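Local structure of CRISPR-associated protein CasA/Cse1 (Thermus thermophilus, 4AN8) at residues L64-S69 with G240-Y245; D116-N121 with L224-L229; E379-M384 with D455-A460; L427-L432 with K470-F475. The protein serves as a subunit of the type I-E CRISPR Cascade ribonucleoprotein complex and probably takes part in selecting foreign DNA for adaptive immune defence. All blocks are in the same frame, centred on the assembly; numbering follows the deposited sequence.

Contact 1: L64-S69 with G240-Y245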
# COMPACT_ATOMS: atom_id res chain seq x y z
N LEU A 64 0.95 -17.61 7.91
CA LEU A 64 -0.23 -18.41 7.58
C LEU A 64 -0.01 -19.30 6.37
O LEU A 64 -0.32 -20.49 6.41
CB LEU A 64 -1.45 -17.53 7.32
CG LEU A 64 -2.12 -16.96 8.57
CD1 LEU A 64 -3.06 -15.80 8.26
CD2 LEU A 64 -2.82 -18.10 9.36
N HIS A 65 0.51 -18.73 5.29
CA HIS A 65 0.74 -19.50 4.08
C HIS A 65 1.66 -20.70 4.32
O HIS A 65 1.45 -21.76 3.77
CB HIS A 65 1.34 -18.63 2.99
CG HIS A 65 0.34 -17.76 2.30
ND1 HIS A 65 -0.92 -18.20 1.95
CD2 HIS A 65 0.42 -16.47 1.88
CE1 HIS A 65 -1.57 -17.23 1.32
NE2 HIS A 65 -0.78 -16.18 1.26
N ARG A 66 2.70 -20.51 5.13
CA ARG A 66 3.64 -21.58 5.34
C ARG A 66 3.07 -22.60 6.32
O ARG A 66 3.11 -23.79 6.08
CB ARG A 66 4.98 -21.02 5.83
CG ARG A 66 5.61 -20.05 4.86
CD ARG A 66 5.85 -20.74 3.52
NE ARG A 66 6.92 -21.73 3.62
CZ ARG A 66 7.36 -22.44 2.58
NH1 ARG A 66 6.81 -22.25 1.38
NH2 ARG A 66 8.34 -23.32 2.75
N ALA A 67 2.51 -22.11 7.43
CA ALA A 67 1.95 -22.99 8.44
C ALA A 67 0.81 -23.84 7.90
O ALA A 67 0.68 -24.99 8.27
CB ALA A 67 1.51 -22.22 9.65
N LEU A 68 -0.02 -23.27 7.02
CA LEU A 68 -1.17 -23.99 6.47
C LEU A 68 -0.84 -24.60 5.10
O LEU A 68 -1.66 -25.29 4.51
CB LEU A 68 -2.39 -23.08 6.35
CG LEU A 68 -2.78 -22.39 7.67
CD1 LEU A 68 -3.89 -21.38 7.48
CD2 LEU A 68 -3.18 -23.44 8.70
N SER A 69 0.35 -24.30 4.60
CA SER A 69 0.77 -24.86 3.33
C SER A 69 -0.30 -24.63 2.26
O SER A 69 -0.60 -25.51 1.46
CB SER A 69 1.05 -26.35 3.52
OG SER A 69 1.89 -26.81 2.50
N GLY A 240 8.78 -15.81 -5.23
CA GLY A 240 8.35 -16.54 -4.06
C GLY A 240 7.58 -15.61 -3.13
O GLY A 240 8.14 -14.65 -2.61
N ARG A 241 6.30 -15.90 -2.94
CA ARG A 241 5.42 -14.99 -2.21
C ARG A 241 5.95 -14.65 -0.81
O ARG A 241 6.07 -13.48 -0.46
CB ARG A 241 4.00 -15.53 -2.12
CG ARG A 241 3.01 -14.53 -1.50
CD ARG A 241 1.64 -15.16 -1.35
NE ARG A 241 1.11 -15.60 -2.64
CZ ARG A 241 -0.04 -16.23 -2.80
NH1 ARG A 241 -0.83 -16.48 -1.74
NH2 ARG A 241 -0.42 -16.58 -4.02
N THR A 242 6.25 -15.66 0.00
CA THR A 242 6.65 -15.38 1.37
C THR A 242 8.09 -14.94 1.45
O THR A 242 8.48 -14.27 2.41
CB THR A 242 6.40 -16.56 2.31
OG1 THR A 242 7.34 -17.60 2.05
CG2 THR A 242 4.99 -17.08 2.10
N ARG A 243 8.89 -15.29 0.44
CA ARG A 243 10.28 -14.83 0.41
C ARG A 243 10.24 -13.33 0.17
O ARG A 243 10.94 -12.56 0.79
CB ARG A 243 11.09 -15.55 -0.69
CG ARG A 243 12.48 -14.96 -0.93
CD ARG A 243 13.28 -15.70 -2.05
NE ARG A 243 13.45 -17.13 -1.76
CZ ARG A 243 12.81 -18.09 -2.42
NH1 ARG A 243 11.97 -17.82 -3.43
NH2 ARG A 243 13.02 -19.36 -2.10
N VAL A 244 9.39 -12.91 -0.75
CA VAL A 244 9.20 -11.49 -0.98
C VAL A 244 8.54 -10.74 0.20
O VAL A 244 8.98 -9.67 0.54
CB VAL A 244 8.52 -11.24 -2.32
CG1 VAL A 244 8.23 -9.74 -2.51
CG2 VAL A 244 9.45 -11.74 -3.43
N TYR A 245 7.52 -11.33 0.83
CA TYR A 245 6.91 -10.75 2.04
C TYR A 245 7.91 -10.53 3.17
O TYR A 245 7.73 -9.66 4.03
CB TYR A 245 5.82 -11.68 2.58
CG TYR A 245 4.48 -11.64 1.86
CD1 TYR A 245 4.28 -10.81 0.74
CD2 TYR A 245 3.43 -12.43 2.30
CE1 TYR A 245 3.05 -10.78 0.10
CE2 TYR A 245 2.19 -12.40 1.67
CZ TYR A 245 2.00 -11.58 0.58
OH TYR A 245 0.77 -11.59 -0.02
O HOH W 1 -0.96 -13.33 0.67
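His-65, on the last turn of helix 50-67, reaches across to three residues of the short helix 241-245. Its CB rests against the methyl CG2 of Thr-242, 4.1 Å away. Further out, CD2 lies 3.7 Å from Arg-241 CD; the same CD2 is 4.4 Å from Tyr-245 CE2, which lies at the edge of the imidazole near its plane. ND1 is hydrogen-bonded to Gly-70 O, just past the helix end. At the tip, CE1 stands 3.2 Å from Arg-241 NH1, close to the plane of the guanidinium. NE2 has a water in the plane of the ring, 2.9 Å away, and this water is also hydrogen-bonded to Tyr-245 OH, bridging the two helices.

The imidazole and guanidinium planes stand 70° apart, and the two side chains cross at about a right angle. Arg-241 leaves the backbone with CG anti to N (chi1 -173°), which lays that CG over one face of Tyr-245. Its NH1 and NH2 are secured by the carbonyls of Val-208 and Pro-209. Next to His-65, Arg-66 crosses Thr-242 at about a right angle, CD packing 3.8 Å from OG1, while its guanidinium goes on to a salt bridge with Glu-220.

At the start of helix 241-245, the carboxylate of Asp-215, from outside the helix, accepts from the backbone N of Thr-242 and of Arg-243. Here the C-terminal end of one helix is buried against the first turn of another, and helix 50-67 finishes in a Schellman motif, with Ser-69 at positive phi and Gly-70 N bonded back to His-65 O.

Contact 2: D116-N121 with L224-L229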
# COMPACT_ATOMS: atom_id res chain seq x y z
N ASP A 116 26.17 -10.97 12.98
CA ASP A 116 27.56 -10.54 13.10
C ASP A 116 27.90 -9.19 12.46
O ASP A 116 29.06 -8.92 12.17
CB ASP A 116 28.54 -11.62 12.61
CG ASP A 116 28.26 -12.05 11.18
OD1 ASP A 116 27.50 -11.35 10.48
OD2 ASP A 116 28.82 -13.08 10.76
N LEU A 117 26.88 -8.35 12.23
CA LEU A 117 27.16 -6.96 11.94
C LEU A 117 27.90 -6.44 13.16
O LEU A 117 27.51 -6.72 14.28
CB LEU A 117 25.87 -6.17 11.74
CG LEU A 117 25.40 -6.01 10.29
CD1 LEU A 117 23.99 -5.37 10.24
CD2 LEU A 117 26.42 -5.22 9.48
N PRO A 118 29.01 -5.72 12.95
CA PRO A 118 29.73 -5.10 14.06
C PRO A 118 28.89 -4.08 14.84
O PRO A 118 28.04 -3.43 14.25
CB PRO A 118 30.91 -4.39 13.37
CG PRO A 118 30.69 -4.55 11.89
CD PRO A 118 29.79 -5.72 11.70
N GLU A 119 29.14 -3.95 16.14
CA GLU A 119 28.44 -2.99 16.97
C GLU A 119 29.10 -1.62 16.94
O GLU A 119 28.58 -0.67 17.51
CB GLU A 119 28.40 -3.46 18.43
CG GLU A 119 27.87 -4.86 18.62
CD GLU A 119 27.77 -5.23 20.08
OE1 GLU A 119 27.61 -4.32 20.93
OE2 GLU A 119 27.84 -6.44 20.38
N GLU A 120 30.25 -1.54 16.29
CA GLU A 120 31.05 -0.32 16.28
C GLU A 120 30.59 0.70 15.24
O GLU A 120 30.32 0.35 14.09
CB GLU A 120 32.53 -0.63 16.08
CG GLU A 120 33.41 -0.13 17.21
CD GLU A 120 34.85 0.02 16.79
OE1 GLU A 120 35.22 1.12 16.31
OE2 GLU A 120 35.63 -0.95 16.95
N ASN A 121 30.52 1.96 15.66
CA ASN A 121 30.07 3.01 14.79
C ASN A 121 28.71 2.77 14.12
O ASN A 121 28.58 2.74 12.91
CB ASN A 121 31.17 3.38 13.81
CG ASN A 121 32.48 3.75 14.50
OD1 ASN A 121 33.51 3.22 14.18
ND2 ASN A 121 32.42 4.65 15.45
N LEU A 224 21.58 -14.97 7.95
CA LEU A 224 22.50 -14.34 7.03
C LEU A 224 23.67 -13.86 7.83
O LEU A 224 23.51 -13.47 8.98
CB LEU A 224 21.81 -13.15 6.34
CG LEU A 224 20.59 -13.51 5.48
CD1 LEU A 224 19.84 -12.24 5.04
CD2 LEU A 224 21.00 -14.34 4.28
N ARG A 225 24.86 -13.90 7.22
CA ARG A 225 26.08 -13.43 7.88
C ARG A 225 26.68 -12.26 7.11
O ARG A 225 26.44 -12.11 5.90
CB ARG A 225 27.07 -14.57 8.00
CG ARG A 225 26.53 -15.74 8.81
CD ARG A 225 26.47 -15.38 10.29
NE ARG A 225 26.08 -16.51 11.12
CZ ARG A 225 25.01 -16.52 11.92
NH1 ARG A 225 24.23 -15.45 12.01
NH2 ARG A 225 24.74 -17.61 12.64
N LEU A 226 27.45 -11.43 7.79
CA LEU A 226 28.02 -10.26 7.13
C LEU A 226 28.84 -10.65 5.89
O LEU A 226 28.76 -9.99 4.83
CB LEU A 226 28.88 -9.46 8.11
CG LEU A 226 29.51 -8.22 7.45
CD1 LEU A 226 28.45 -7.38 6.68
CD2 LEU A 226 30.22 -7.38 8.47
N GLY A 227 29.62 -11.73 6.02
CA GLY A 227 30.46 -12.21 4.94
C GLY A 227 29.68 -12.56 3.69
O GLY A 227 30.24 -12.53 2.59
N ASP A 228 28.40 -12.88 3.83
CA ASP A 228 27.58 -13.19 2.65
C ASP A 228 26.98 -11.95 1.99
O ASP A 228 26.48 -12.01 0.88
CB ASP A 228 26.47 -14.19 2.98
CG ASP A 228 27.03 -15.53 3.41
OD1 ASP A 228 27.75 -16.18 2.61
OD2 ASP A 228 26.76 -15.94 4.56
N LEU A 229 27.06 -10.82 2.68
CA LEU A 229 26.34 -9.65 2.24
C LEU A 229 27.28 -8.56 1.77
O LEU A 229 26.92 -7.77 0.91
CB LEU A 229 25.47 -9.12 3.39
CG LEU A 229 24.41 -10.13 3.86
CD1 LEU A 229 23.59 -9.62 5.07
CD2 LEU A 229 23.50 -10.47 2.68
O HOH W 2 30.09 -13.04 8.60
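Asp-116 and Leu-226 make the tight part of this contact. OD1 of Asp-116 accepts from Leu-226 N at 2.7 Å, with an N-H...O angle of 156°, and the donor arrives on the syn side of the carboxylate, a little out of its plane. The same OD1 sits 3.3 Å from Leu-226 CB. The other oxygen, OD2, leans on the aliphatic part of Arg-225, 3.3 Å from CD, and takes a hydrogen bond from a water that in turn accepts from Gly-227 N at 2.9 Å. One carboxylate therefore serves two successive backbone N-H groups at the start of the weakly bonded helical turn at about 226-229, the first directly and the second through water. The positive end of Arg-225 goes elsewhere, to a salt bridge with Glu-108; its NE remains 4.4 Å from Asp-116 OD2, beyond a salt bridge, though the opposite charges may still attract weakly.

Beyond this, the contact thins out. Leu-226 spreads its two methyls, CD2 to Pro-118 CD at 3.7 Å and CD1 to Leu-117 CD2 at 4.1 Å, crossing both side chains at about a right angle. Past Pro-118 the segment is exposed and makes no contact with 224-229; Glu-119 and Glu-120 are poorly ordered.

Leu-117 O is tied by a hydrogen bond to Arg-253 on strand 250-256. This is a surface junction of a loop with a short, weakly bonded helical turn, and the two segments lead into strands 123-124 and 235-237, which both pair with strand 261-273 in one mixed sheet.

Contact 3: E379-M384 with D455-A460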
# COMPACT_ATOMS: atom_id res chain seq x y z
N GLU A 379 -14.82 2.07 -16.63
CA GLU A 379 -14.10 2.62 -17.77
C GLU A 379 -14.75 3.94 -18.24
O GLU A 379 -14.07 4.95 -18.43
CB GLU A 379 -14.06 1.59 -18.91
CG GLU A 379 -13.01 1.83 -19.97
CD GLU A 379 -12.87 0.65 -20.94
OE1 GLU A 379 -13.45 -0.42 -20.66
OE2 GLU A 379 -12.18 0.80 -21.97
N LYS A 380 -16.06 3.94 -18.43
CA LYS A 380 -16.77 5.14 -18.87
C LYS A 380 -16.67 6.26 -17.84
O LYS A 380 -16.37 7.40 -18.18
CB LYS A 380 -18.26 4.84 -19.14
CG LYS A 380 -18.56 3.94 -20.33
CD LYS A 380 -20.07 3.75 -20.50
CE LYS A 380 -20.43 2.67 -21.51
NZ LYS A 380 -19.86 2.94 -22.86
N ALA A 381 -16.97 5.94 -16.59
CA ALA A 381 -16.98 6.93 -15.52
C ALA A 381 -15.65 7.66 -15.48
O ALA A 381 -15.61 8.88 -15.36
CB ALA A 381 -17.23 6.25 -14.17
N LEU A 382 -14.56 6.90 -15.59
CA LEU A 382 -13.25 7.49 -15.44
C LEU A 382 -12.89 8.29 -16.68
O LEU A 382 -12.12 9.24 -16.62
CB LEU A 382 -12.19 6.42 -15.17
CG LEU A 382 -11.75 6.28 -13.72
CD1 LEU A 382 -12.96 6.26 -12.81
CD2 LEU A 382 -10.88 5.04 -13.52
N LYS A 383 -13.45 7.89 -17.81
CA LYS A 383 -13.13 8.54 -19.08
C LYS A 383 -13.81 9.90 -19.13
O LYS A 383 -13.18 10.91 -19.45
CB LYS A 383 -13.56 7.66 -20.26
CG LYS A 383 -13.00 8.09 -21.60
CD LYS A 383 -13.36 7.08 -22.68
CE LYS A 383 -12.91 7.54 -24.07
NZ LYS A 383 -13.70 8.70 -24.59
N MET A 384 -15.09 9.94 -18.79
CA MET A 384 -15.80 11.20 -18.65
C MET A 384 -15.01 12.14 -17.75
O MET A 384 -14.71 13.27 -18.14
CB MET A 384 -17.20 10.97 -18.09
CG MET A 384 -18.10 10.16 -19.00
SD MET A 384 -19.53 9.43 -18.17
CE MET A 384 -20.29 10.89 -17.46
N ASP A 455 -25.15 7.79 -14.36
CA ASP A 455 -25.95 9.00 -14.24
C ASP A 455 -25.62 9.75 -12.96
O ASP A 455 -25.48 10.97 -12.97
CB ASP A 455 -27.44 8.66 -14.30
CG ASP A 455 -27.84 8.06 -15.64
OD1 ASP A 455 -27.36 8.54 -16.68
OD2 ASP A 455 -28.63 7.09 -15.63
N LEU A 456 -25.49 9.02 -11.85
CA LEU A 456 -25.07 9.65 -10.61
C LEU A 456 -23.71 10.32 -10.81
O LEU A 456 -23.46 11.42 -10.32
CB LEU A 456 -25.00 8.63 -9.47
CG LEU A 456 -26.34 8.20 -8.87
CD1 LEU A 456 -27.16 9.42 -8.46
CD2 LEU A 456 -27.12 7.31 -9.84
N TRP A 457 -22.84 9.67 -11.57
CA TRP A 457 -21.48 10.16 -11.75
C TRP A 457 -21.53 11.47 -12.53
O TRP A 457 -20.86 12.45 -12.18
CB TRP A 457 -20.64 9.12 -12.48
CG TRP A 457 -19.20 9.46 -12.61
CD1 TRP A 457 -18.49 9.56 -13.76
CD2 TRP A 457 -18.26 9.70 -11.54
NE1 TRP A 457 -17.18 9.86 -13.49
CE2 TRP A 457 -17.01 9.96 -12.13
CE3 TRP A 457 -18.37 9.74 -10.14
CZ2 TRP A 457 -15.87 10.25 -11.38
CZ3 TRP A 457 -17.24 10.04 -9.39
CH2 TRP A 457 -16.00 10.29 -10.02
N ARG A 458 -22.33 11.47 -13.60
CA ARG A 458 -22.46 12.65 -14.45
C ARG A 458 -22.97 13.83 -13.64
O ARG A 458 -22.50 14.96 -13.80
CB ARG A 458 -23.39 12.40 -15.64
CG ARG A 458 -23.39 13.55 -16.64
CD ARG A 458 -24.11 13.17 -17.92
NE ARG A 458 -23.92 11.75 -18.23
CZ ARG A 458 -24.86 10.83 -18.10
NH1 ARG A 458 -26.07 11.18 -17.67
NH2 ARG A 458 -24.61 9.56 -18.40
N GLU A 459 -23.91 13.56 -12.74
CA GLU A 459 -24.36 14.59 -11.81
C GLU A 459 -23.20 15.10 -10.96
O GLU A 459 -23.04 16.31 -10.76
CB GLU A 459 -25.49 14.07 -10.92
CG GLU A 459 -26.65 13.47 -11.69
CD GLU A 459 -27.22 14.40 -12.75
OE1 GLU A 459 -27.04 15.63 -12.62
OE2 GLU A 459 -27.84 13.90 -13.71
N ALA A 460 -22.39 14.18 -10.45
CA ALA A 460 -21.27 14.57 -9.60
C ALA A 460 -20.23 15.34 -10.40
O ALA A 460 -19.67 16.31 -9.91
CB ALA A 460 -20.65 13.35 -8.92
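The indole of Trp-457 has the methyl of Ala-381 over one face, a CH-pi contact with CB 3.8 Å from the centroid of the five-membered ring and 3.6 Å from CD1. The same ring also meets that of Phe-444 on helix 429-446. NE1 donates to the backbone O of Ala-381 at 2.6 Å. That bond is short but bent: the N-H...O angle is 134°, the oxygen is tilted from the indole plane, and NE1 stands well above the plane of the carbonyl. The other flat group, the guanidinium of Arg-458, has Met-384 CE coming at it obliquely, 3.8 Å from NE.

CG of Trp-457 is anti to its backbone N (chi1 -174°), and the indole lies against Ala-381 of helix 372-403, which has just one methyl to interpose. Met-384, a turn further on, reaches across with its terminal CE, which touches Arg-458 CB at 3.9 Å and stands 4.3 Å from Trp-457 CD1. The charge of Arg-458 is met within its own helix by a salt bridge, NH1 to Asp-455 OD1 at 3.1 Å, using the oxygen's anti lone pair.

The local axes are 10.2 Å apart and run nearly parallel, 13° between their directions. Together with Phe-444 and Leu-437 from helix 429-446, the pair forms part of the core of the C-terminal helical bundle known from the Cse1 family.

Contact 4: L427-L432 with K470-F475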
# COMPACT_ATOMS: atom_id res chain seq x y z
N LEU A 427 -4.92 29.18 -9.61
CA LEU A 427 -6.35 29.09 -9.86
C LEU A 427 -6.88 27.82 -9.21
O LEU A 427 -6.27 26.77 -9.34
CB LEU A 427 -6.64 29.08 -11.37
CG LEU A 427 -6.21 30.31 -12.18
CD1 LEU A 427 -6.33 30.02 -13.67
CD2 LEU A 427 -7.02 31.54 -11.80
N PRO A 428 -8.01 27.92 -8.50
CA PRO A 428 -8.59 26.78 -7.78
C PRO A 428 -9.36 25.79 -8.67
O PRO A 428 -10.00 24.88 -8.15
CB PRO A 428 -9.59 27.44 -6.83
CG PRO A 428 -9.97 28.72 -7.52
CD PRO A 428 -8.73 29.18 -8.23
N LEU A 429 -9.30 25.95 -9.98
CA LEU A 429 -10.20 25.19 -10.85
C LEU A 429 -9.95 23.66 -10.83
O LEU A 429 -10.85 22.88 -10.54
CB LEU A 429 -10.15 25.76 -12.27
CG LEU A 429 -11.16 25.15 -13.23
CD1 LEU A 429 -12.55 25.44 -12.74
CD2 LEU A 429 -10.95 25.71 -14.65
N GLU A 430 -8.73 23.24 -11.14
CA GLU A 430 -8.44 21.81 -11.27
C GLU A 430 -8.40 21.13 -9.92
O GLU A 430 -8.92 20.02 -9.75
CB GLU A 430 -7.11 21.59 -11.99
CG GLU A 430 -7.12 21.90 -13.47
CD GLU A 430 -5.73 21.78 -14.06
OE1 GLU A 430 -5.29 20.63 -14.32
OE2 GLU A 430 -5.06 22.82 -14.22
N ARG A 431 -7.76 21.79 -8.96
CA ARG A 431 -7.68 21.28 -7.59
C ARG A 431 -9.07 20.99 -7.04
O ARG A 431 -9.29 19.93 -6.45
CB ARG A 431 -6.91 22.25 -6.70
CG ARG A 431 -6.78 21.82 -5.26
CD ARG A 431 -5.85 22.75 -4.47
NE ARG A 431 -6.28 24.15 -4.45
CZ ARG A 431 -7.25 24.63 -3.68
NH1 ARG A 431 -7.92 23.83 -2.85
NH2 ARG A 431 -7.57 25.92 -3.74
N LEU A 432 -10.02 21.90 -7.24
CA LEU A 432 -11.34 21.69 -6.64
C LEU A 432 -12.20 20.67 -7.39
O LEU A 432 -12.94 19.91 -6.78
CB LEU A 432 -12.10 23.01 -6.48
CG LEU A 432 -11.82 23.70 -5.15
CD1 LEU A 432 -10.52 24.47 -5.23
CD2 LEU A 432 -12.97 24.63 -4.77
N LYS A 470 -17.22 28.22 -10.01
CA LYS A 470 -17.71 29.21 -9.05
C LYS A 470 -16.56 29.78 -8.22
O LYS A 470 -16.46 30.99 -8.04
CB LYS A 470 -18.78 28.62 -8.14
CG LYS A 470 -19.26 29.59 -7.06
CD LYS A 470 -20.39 28.98 -6.24
CE LYS A 470 -20.66 29.76 -4.95
NZ LYS A 470 -21.20 31.12 -5.20
N ALA A 471 -15.69 28.90 -7.74
CA ALA A 471 -14.59 29.33 -6.88
C ALA A 471 -13.55 30.13 -7.65
O ALA A 471 -12.87 30.98 -7.09
CB ALA A 471 -13.94 28.13 -6.19
N THR A 472 -13.42 29.84 -8.94
CA THR A 472 -12.47 30.55 -9.80
C THR A 472 -13.02 31.93 -10.19
O THR A 472 -12.27 32.89 -10.27
CB THR A 472 -12.15 29.73 -11.07
OG1 THR A 472 -11.67 28.44 -10.69
CG2 THR A 472 -11.09 30.42 -11.91
N ARG A 473 -14.33 32.01 -10.43
CA ARG A 473 -15.02 33.29 -10.63
C ARG A 473 -14.73 34.20 -9.45
O ARG A 473 -14.24 35.32 -9.61
CB ARG A 473 -16.53 33.09 -10.73
CG ARG A 473 -17.01 32.72 -12.11
CD ARG A 473 -18.52 32.94 -12.24
NE ARG A 473 -18.88 34.34 -12.07
CZ ARG A 473 -19.11 35.19 -13.08
NH1 ARG A 473 -19.02 34.77 -14.34
NH2 ARG A 473 -19.43 36.46 -12.83
N ARG A 474 -15.03 33.70 -8.25
CA ARG A 474 -14.76 34.40 -7.01
C ARG A 474 -13.34 34.96 -6.98
O ARG A 474 -13.11 36.08 -6.55
CB ARG A 474 -15.00 33.46 -5.82
CG ARG A 474 -15.25 34.16 -4.51
CD ARG A 474 -15.36 33.17 -3.37
NE ARG A 474 -16.56 32.36 -3.43
CZ ARG A 474 -16.55 31.03 -3.43
NH1 ARG A 474 -15.39 30.38 -3.37
NH2 ARG A 474 -17.69 30.35 -3.50
N PHE A 475 -12.39 34.17 -7.47
CA PHE A 475 -11.00 34.59 -7.52
C PHE A 475 -10.79 35.62 -8.62
O PHE A 475 -10.11 36.64 -8.43
CB PHE A 475 -10.11 33.36 -7.77
CG PHE A 475 -8.65 33.66 -7.89
CD1 PHE A 475 -8.15 34.36 -8.98
CD2 PHE A 475 -7.76 33.23 -6.91
CE1 PHE A 475 -6.80 34.63 -9.09
CE2 PHE A 475 -6.41 33.49 -7.01
CZ PHE A 475 -5.92 34.20 -8.10
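Thr-472 presses its OG1 into the turn formed by Pro-428 and Leu-429, 3.6 Å from Pro-428 CG and 3.5 Å from Leu-429 CB. The hydroxyl's hydrogen bond goes back along its own helix to Ala-468 O, a route opened by chi1 of -56°, which sets OG1 beside the backbone N. Toward the other segment OG1 is met mostly by aliphatic carbons; Leu-429 CD1 is a further neighbour, at 3.7 Å, and the backbone N of Leu-429 is also close, 3.5 Å from OG1.

On one flank of the threonine, Leu-427 sends CD2 to the Phe-475 ring, 4.1 Å from CE1, the two side chains crossing at about a right angle. The same methyl lies 4.2 Å from Thr-472 CG2, so the leucine bridges successive turns of helix 453-476. On the other flank, Ala-471 CB is touched by Pro-428 CG at 4.2 Å and by Leu-432 CD2 at 3.9 Å.

Leu-427 is the first residue after helix 417-426 to leave helical backbone angles, and Pro-428 occupies the N-cap position of helix 429-446, its O accepting from Leu-432 N. Leu-427 and Leu-429 also pack on Val-399 and Leu-392 of helix 372-403. What results is a proline-containing break between two consecutive helices, seated by mostly apolar packing against a third in the C-terminal helical bundle.

Overall arrangement
The four contacts fall into two groups on opposite sides of the chain's centre. Contact 2 is nested along the chain within the loop that contact 1 closes; their centres lie 27 Å apart, contact 1 being buried and contact 2 at the surface. Contacts 3 and 4 share helix 453-476, their segments alternating in sequence; their centres are 21 Å apart and their nearest atoms about 8 Å. Between the groups the separation is large, 40 Å between the centres of contacts 1 and 3 and 57 Å between those of contacts 2 and 4: contacts 1 and 2 lie in the earlier part of the chain and contacts 3 and 4 in the later helices, with no touch between them.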